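Local coordinates for TCR beta chain (Gallus gallus, PDB 6LIR), which pairs with the TCR alpha chain in the chicken alpha-beta T-cell receptor, which probably recognises antigen, at residues I116-P126 and K207-I218. Residues are numbered along the deposited sequence; the frame is centred on the assembly and turned at random.
Sequences IIEPDVVIFSP and KNGTQQSIQKII
Lys207 reaches Ile116 and Glu118 at one end of a contact along one edge of the immunoglobulin constant-domain beta sandwich, where the first strand, 120-124, faces the last, 210-218, of the opposite sheet. Their axes approach to 7.0 Å and run nearly parallel, 15° apart; every contact involves at least one side chain, none being backbone to backbone. Of all the residues, Lys207 has the most surface buried. Its CB lies 4.1 Å from the Ile116 methyl CG2. Its CG stands anti to the backbone N (chi1 -174°), which places it beside that same methyl, and the extended chain beyond delivers the ammonium to Glu118. There Lys207 NZ donates to Glu118 OE2 at 2.7 Å, a salt bridge made on the lone pair facing away from OE1. An alanine in place of Lys207 would probably leave the Glu118 carboxylate without this charged mate and reduce the packing beside Ile116 CG2 to CB alone. Ile214, next along the interface, splits its two branches: CG2 lies 4.0 Å from Val121 CG2, while CD1 sits 3.4 Å from Pro119 O and also touches the proline ring at CG. Phe205 of strand 198-207 packs on both Pro119 and Ile214. Ile123 continues the seam, setting CG2 3.7 Å from Ile218 CG2 and CD1 over the carbonyl O of Lys216; Trp192 lies against Ile218 beyond. Lys216 divides its work: CB rests against both Val121 CG1 and Ile123 CG1, and a bend at chi2 (64°) turns the chain past Val121 O towards the alpha chain, where NZ makes a long, weak ion pair with Asp124 of that subunit. On the way, Lys216 CD passes 3.5 Å from Val121 O.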
ATOM      1  N   ILE B 116       7.872   7.251  20.866  1.00 65.47           N
ATOM      2  CA  ILE B 116       7.727   7.490  19.434  1.00 59.70           C
ATOM      3  C   ILE B 116       8.795   8.481  18.999  1.00 59.15           C
ATOM      4  O   ILE B 116       8.978   9.528  19.629  1.00 64.26           O
ATOM      5  CB  ILE B 116       6.320   8.019  19.112  1.00 58.48           C
ATOM      6  CG1 ILE B 116       5.255   6.969  19.434  1.00 55.56           C
ATOM      7  CG2 ILE B 116       6.233   8.460  17.659  1.00 55.09           C
ATOM      8  CD1 ILE B 116       3.871   7.557  19.617  1.00 55.71           C
ATOM      9  N   ILE B 117       9.507   8.156  17.925  1.00 55.31           N
ATOM     10  CA  ILE B 117      10.543   9.029  17.389  1.00 52.16           C
ATOM     11  C   ILE B 117      10.082   9.531  16.029  1.00 47.55           C
ATOM     12  O   ILE B 117       9.758   8.733  15.141  1.00 48.91           O
ATOM     13  CB  ILE B 117      11.895   8.308  17.289  1.00 54.00           C
ATOM     14  CG1 ILE B 117      12.249   7.661  18.631  1.00 57.44           C
ATOM     15  CG2 ILE B 117      12.978   9.281  16.865  1.00 52.15           C
ATOM     16  CD1 ILE B 117      13.146   6.452  18.507  1.00 57.05           C
ATOM     17  N   GLU B 118      10.053  10.851  15.870  1.00 50.87           N
ATOM     18  CA  GLU B 118       9.723  11.450  14.590  1.00 51.08           C
ATOM     19  C   GLU B 118      10.795  11.113  13.556  1.00 56.16           C
ATOM     20  O   GLU B 118      11.960  10.897  13.903  1.00 55.20           O
ATOM     21  CB  GLU B 118       9.577  12.966  14.717  1.00 55.72           C
ATOM     22  CG  GLU B 118      10.823  13.692  15.200  1.00 60.69           C
ATOM     23  CD  GLU B 118      10.588  15.181  15.383  1.00 66.74           C
ATOM     24  OE1 GLU B 118      11.149  15.979  14.596  1.00 63.81           O
ATOM     25  OE2 GLU B 118       9.837  15.554  16.312  1.00 69.13           O
ATOM     26  N   PRO B 119      10.426  11.045  12.283  1.00 50.41           N
ATOM     27  CA  PRO B 119      11.414  10.763  11.241  1.00 47.90           C
ATOM     28  C   PRO B 119      12.262  11.983  10.916  1.00 49.73           C
ATOM     29  O   PRO B 119      11.870  13.130  11.129  1.00 48.08           O
ATOM     30  CB  PRO B 119      10.545  10.383  10.039  1.00 45.06           C
ATOM     31  CG  PRO B 119       9.329  11.236  10.226  1.00 44.85           C
ATOM     32  CD  PRO B 119       9.075  11.216  11.717  1.00 44.75           C
ATOM     33  N   ASP B 120      13.440  11.706  10.371  1.00 52.35           N
ATOM     34  CA  ASP B 120      14.188  12.714   9.642  1.00 49.82           C
ATOM     35  C   ASP B 120      13.803  12.578   8.179  1.00 49.46           C
ATOM     36  O   ASP B 120      13.680  11.464   7.664  1.00 49.78           O
ATOM     37  CB  ASP B 120      15.697  12.525   9.809  1.00 58.28           C
ATOM     38  CG  ASP B 120      16.165  12.766  11.229  1.00 66.53           C
ATOM     39  OD1 ASP B 120      16.214  13.942  11.650  1.00 71.29           O
ATOM     40  OD2 ASP B 120      16.493  11.778  11.921  1.00 67.59           O
ATOM     41  N   VAL B 121      13.617  13.709   7.507  1.00 39.76           N
ATOM     42  CA  VAL B 121      13.089  13.710   6.149  1.00 42.38           C
ATOM     43  C   VAL B 121      13.992  14.582   5.295  1.00 44.84           C
ATOM     44  O   VAL B 121      14.159  15.774   5.580  1.00 43.45           O
ATOM     45  CB  VAL B 121      11.639  14.220   6.088  1.00 37.84           C
ATOM     46  CG1 VAL B 121      11.099  14.099   4.669  1.00 35.79           C
ATOM     47  CG2 VAL B 121      10.750  13.461   7.070  1.00 39.66           C
ATOM     48  N   VAL B 122      14.572  13.991   4.254  1.00 43.34           N
ATOM     49  CA  VAL B 122      15.389  14.715   3.294  1.00 48.22           C
ATOM     50  C   VAL B 122      14.930  14.344   1.893  1.00 39.58           C
ATOM     51  O   VAL B 122      14.440  13.235   1.653  1.00 42.83           O
ATOM     52  CB  VAL B 122      16.896  14.414   3.472  1.00 47.74           C
ATOM     53  CG1 VAL B 122      17.345  14.754   4.885  1.00 49.96           C
ATOM     54  CG2 VAL B 122      17.195  12.955   3.157  1.00 48.57           C
ATOM     55  N   ILE B 123      15.060  15.290   0.969  1.00 37.66           N
ATOM     56  CA  ILE B 123      14.959  15.008  -0.455  1.00 35.15           C
ATOM     57  C   ILE B 123      16.365  15.055  -1.032  1.00 41.97           C
ATOM     58  O   ILE B 123      17.124  15.993  -0.761  1.00 41.39           O
ATOM     59  CB  ILE B 123      14.035  16.006  -1.171  1.00 33.65           C
ATOM     60  CG1 ILE B 123      12.621  15.925  -0.591  1.00 39.84           C
ATOM     61  CG2 ILE B 123      14.028  15.735  -2.672  1.00 35.07           C
ATOM     62  CD1 ILE B 123      11.651  16.902  -1.216  1.00 42.04           C
ATOM     63  N   PHE B 124      16.702  14.067  -1.847  1.00 38.97           N
ATOM     64  CA  PHE B 124      17.986  14.054  -2.520  1.00 40.63           C
ATOM     65  C   PHE B 124      17.882  14.821  -3.827  1.00 37.33           C
ATOM     66  O   PHE B 124      16.901  14.686  -4.564  1.00 40.73           O
ATOM     67  CB  PHE B 124      18.456  12.619  -2.750  1.00 40.25           C
ATOM     68  CG  PHE B 124      18.930  11.938  -1.496  1.00 38.93           C
ATOM     69  CD1 PHE B 124      20.270  11.955  -1.144  1.00 45.63           C
ATOM     70  CD2 PHE B 124      18.032  11.300  -0.658  1.00 39.44           C
ATOM     71  CE1 PHE B 124      20.708  11.336   0.013  1.00 48.43           C
ATOM     72  CE2 PHE B 124      18.463  10.680   0.505  1.00 41.42           C
ATOM     73  CZ  PHE B 124      19.802  10.698   0.838  1.00 44.23           C
ATOM     74  N   SER B 125      18.876  15.663  -4.083  1.00 42.01           N
ATOM     75  CA  SER B 125      18.962  16.330  -5.370  1.00 45.07           C
ATOM     76  C   SER B 125      19.051  15.284  -6.478  1.00 41.12           C
ATOM     77  O   SER B 125      19.761  14.284  -6.331  1.00 45.24           O
ATOM     78  CB  SER B 125      20.179  17.256  -5.422  1.00 40.61           C
ATOM     79  OG  SER B 125      20.280  18.031  -4.244  1.00 46.90           O
ATOM     80  N   PRO B 126      18.336  15.467  -7.583  1.00 41.31           N
ATOM     81  CA  PRO B 126      18.397  14.477  -8.660  1.00 46.02           C
ATOM     82  C   PRO B 126      19.728  14.553  -9.388  1.00 46.67           C
ATOM     83  O   PRO B 126      20.395  15.591  -9.415  1.00 43.42           O
ATOM     84  CB  PRO B 126      17.238  14.876  -9.577  1.00 44.49           C
ATOM     85  CG  PRO B 126      17.066  16.334  -9.335  1.00 45.25           C
ATOM     86  CD  PRO B 126      17.393  16.557  -7.883  1.00 44.80           C
ATOM     87  N   LYS B 207       2.378  11.186  16.887  1.00 50.95           N
ATOM     88  CA  LYS B 207       3.254  11.447  18.019  1.00 52.64           C
ATOM     89  C   LYS B 207       2.500  12.273  19.050  1.00 56.82           C
ATOM     90  O   LYS B 207       1.722  13.162  18.691  1.00 54.68           O
ATOM     91  CB  LYS B 207       4.524  12.178  17.564  1.00 56.93           C
ATOM     92  CG  LYS B 207       5.577  12.381  18.641  1.00 59.69           C
ATOM     93  CD  LYS B 207       6.611  13.402  18.183  1.00 62.64           C
ATOM     94  CE  LYS B 207       7.857  13.379  19.052  1.00 66.22           C
ATOM     95  NZ  LYS B 207       8.922  14.268  18.507  1.00 67.44           N
ATOM     96  N   ASN B 208       2.750  11.983  20.326  1.00 57.05           N
ATOM     97  CA  ASN B 208       2.172  12.726  21.446  1.00 56.13           C
ATOM     98  C   ASN B 208       0.652  12.810  21.333  1.00 56.68           C
ATOM     99  O   ASN B 208       0.052  13.883  21.430  1.00 55.75           O
ATOM    100  CB  ASN B 208       2.791  14.121  21.552  1.00 55.74           C
ATOM    101  CG  ASN B 208       4.208  14.088  22.087  1.00 62.76           C
ATOM    102  OD1 ASN B 208       4.512  13.358  23.031  1.00 68.94           O
ATOM    103  ND2 ASN B 208       5.088  14.878  21.479  1.00 61.44           N
ATOM    104  N   GLY B 209       0.022  11.657  21.124  1.00 49.30           N
ATOM    105  CA  GLY B 209      -1.424  11.621  21.112  1.00 48.75           C
ATOM    106  C   GLY B 209      -2.091  12.270  19.922  1.00 48.74           C
ATOM    107  O   GLY B 209      -3.316  12.421  19.929  1.00 50.40           O
ATOM    108  N   THR B 210      -1.336  12.659  18.894  1.00 51.12           N
ATOM    109  CA  THR B 210      -1.932  13.381  17.780  1.00 48.31           C
ATOM    110  C   THR B 210      -1.194  13.066  16.487  1.00 49.32           C
ATOM    111  O   THR B 210      -0.083  12.530  16.486  1.00 47.33           O
ATOM    112  CB  THR B 210      -1.929  14.893  18.038  1.00 54.76           C
ATOM    113  OG1 THR B 210      -2.777  15.548  17.087  1.00 55.65           O
ATOM    114  CG2 THR B 210      -0.516  15.448  17.929  1.00 47.64           C
ATOM    115  N   GLN B 211      -1.839  13.414  15.378  1.00 57.33           N
ATOM    116  CA  GLN B 211      -1.265  13.242  14.050  1.00 60.49           C
ATOM    117  C   GLN B 211      -0.392  14.442  13.706  1.00 57.83           C
ATOM    118  O   GLN B 211      -0.796  15.591  13.912  1.00 55.27           O
ATOM    119  CB  GLN B 211      -2.367  13.054  13.006  1.00 59.31           C
ATOM    120  CG  GLN B 211      -3.390  11.990  13.391  1.00 63.32           C
ATOM    121  CD  GLN B 211      -3.846  11.157  12.206  1.00 74.70           C
ATOM    122  OE1 GLN B 211      -3.382  10.032  12.004  1.00 76.63           O
ATOM    123  NE2 GLN B 211      -4.760  11.706  11.414  1.00 76.04           N
ATOM    124  N   GLN B 212       0.806  14.173  13.192  1.00 44.02           N
ATOM    125  CA  GLN B 212       1.755  15.220  12.847  1.00 44.80           C
ATOM    126  C   GLN B 212       2.277  14.994  11.438  1.00 44.11           C
ATOM    127  O   GLN B 212       2.185  13.896  10.885  1.00 45.29           O
ATOM    128  CB  GLN B 212       2.950  15.263  13.812  1.00 46.57           C
ATOM    129  CG  GLN B 212       2.598  15.484  15.264  1.00 50.28           C
ATOM    130  CD  GLN B 212       3.819  15.762  16.124  1.00 54.48           C
ATOM    131  OE1 GLN B 212       4.844  16.248  15.640  1.00 48.06           O
ATOM    132  NE2 GLN B 212       3.713  15.451  17.413  1.00 56.64           N
ATOM    133  N   SER B 213       2.864  16.049  10.873  1.00 42.20           N
ATOM    134  CA  SER B 213       3.438  15.990   9.541  1.00 45.40           C
ATOM    135  C   SER B 213       4.759  16.742   9.527  1.00 49.40           C
ATOM    136  O   SER B 213       4.943  17.722  10.254  1.00 44.77           O
ATOM    137  CB  SER B 213       2.512  16.612   8.485  1.00 45.02           C
ATOM    138  OG  SER B 213       1.281  15.924   8.398  1.00 53.15           O
ATOM    139  N   ILE B 214       5.671  16.276   8.684  1.00 39.52           N
ATOM    140  CA  ILE B 214       6.872  17.018   8.335  1.00 38.42           C
ATOM    141  C   ILE B 214       6.852  17.213   6.830  1.00 42.62           C
ATOM    142  O   ILE B 214       6.576  16.269   6.080  1.00 40.32           O
ATOM    143  CB  ILE B 214       8.149  16.293   8.795  1.00 44.30           C
ATOM    144  CG1 ILE B 214       8.146  16.148  10.320  1.00 45.87           C
ATOM    145  CG2 ILE B 214       9.387  17.045   8.332  1.00 40.21           C
ATOM    146  CD1 ILE B 214       9.295  15.330  10.862  1.00 45.60           C
ATOM    147  N   GLN B 215       7.153  18.426   6.386  1.00 47.74           N
ATOM    148  CA  GLN B 215       7.096  18.759   4.973  1.00 46.52           C
ATOM    149  C   GLN B 215       8.485  19.168   4.509  1.00 49.57           C
ATOM    150  O   GLN B 215       9.143  19.995   5.149  1.00 51.19           O
ATOM    151  CB  GLN B 215       6.086  19.883   4.715  1.00 52.99           C
ATOM    152  CG  GLN B 215       4.664  19.574   5.192  1.00 53.17           C
ATOM    153  CD  GLN B 215       4.410  20.000   6.633  1.00 56.00           C
ATOM    154  OE1 GLN B 215       3.660  19.348   7.363  1.00 50.48           O
ATOM    155  NE2 GLN B 215       5.030  21.101   7.045  1.00 48.84           N
ATOM    156  N   LYS B 216       8.925  18.581   3.404  1.00 40.70           N
ATOM    157  CA  LYS B 216      10.202  18.905   2.793  1.00 49.81           C
ATOM    158  C   LYS B 216       9.953  19.339   1.360  1.00 41.18           C
ATOM    159  O   LYS B 216       9.119  18.755   0.663  1.00 45.99           O
ATOM    160  CB  LYS B 216      11.152  17.706   2.832  1.00 46.65           C
ATOM    161  CG  LYS B 216      12.602  18.084   3.027  1.00 55.75           C
ATOM    162  CD  LYS B 216      12.830  18.745   4.378  1.00 55.12           C
ATOM    163  CE  LYS B 216      14.145  19.503   4.371  1.00 59.85           C
ATOM    164  NZ  LYS B 216      14.643  19.844   5.729  1.00 66.49           N
ATOM    165  N   ILE B 217      10.686  20.351   0.910  1.00 46.21           N
ATOM    166  CA  ILE B 217      10.469  20.922  -0.410  1.00 49.20           C
ATOM    167  C   ILE B 217      11.786  20.934  -1.164  1.00 48.78           C
ATOM    168  O   ILE B 217      12.849  21.165  -0.578  1.00 50.27           O
ATOM    169  CB  ILE B 217       9.901  22.355  -0.326  1.00 52.51           C
ATOM    170  CG1 ILE B 217       8.786  22.445   0.719  1.00 51.48           C
ATOM    171  CG2 ILE B 217       9.420  22.826  -1.693  1.00 52.12           C
ATOM    172  CD1 ILE B 217       7.438  22.035   0.211  1.00 53.77           C
ATOM    173  N   ILE B 218      11.710  20.705  -2.469  1.00 43.55           N
ATOM    174  CA  ILE B 218      12.788  21.033  -3.388  1.00 45.41           C
ATOM    175  C   ILE B 218      12.146  21.658  -4.615  1.00 45.76           C
ATOM    176  O   ILE B 218      11.092  21.205  -5.076  1.00 41.83           O
ATOM    177  CB  ILE B 218      13.641  19.792  -3.742  1.00 44.52           C
ATOM    178  CG1 ILE B 218      14.881  20.193  -4.546  1.00 45.64           C
ATOM    179  CG2 ILE B 218      12.818  18.744  -4.484  1.00 41.52           C
ATOM    180  CD1 ILE B 218      15.932  19.097  -4.628  1.00 44.21           C
TER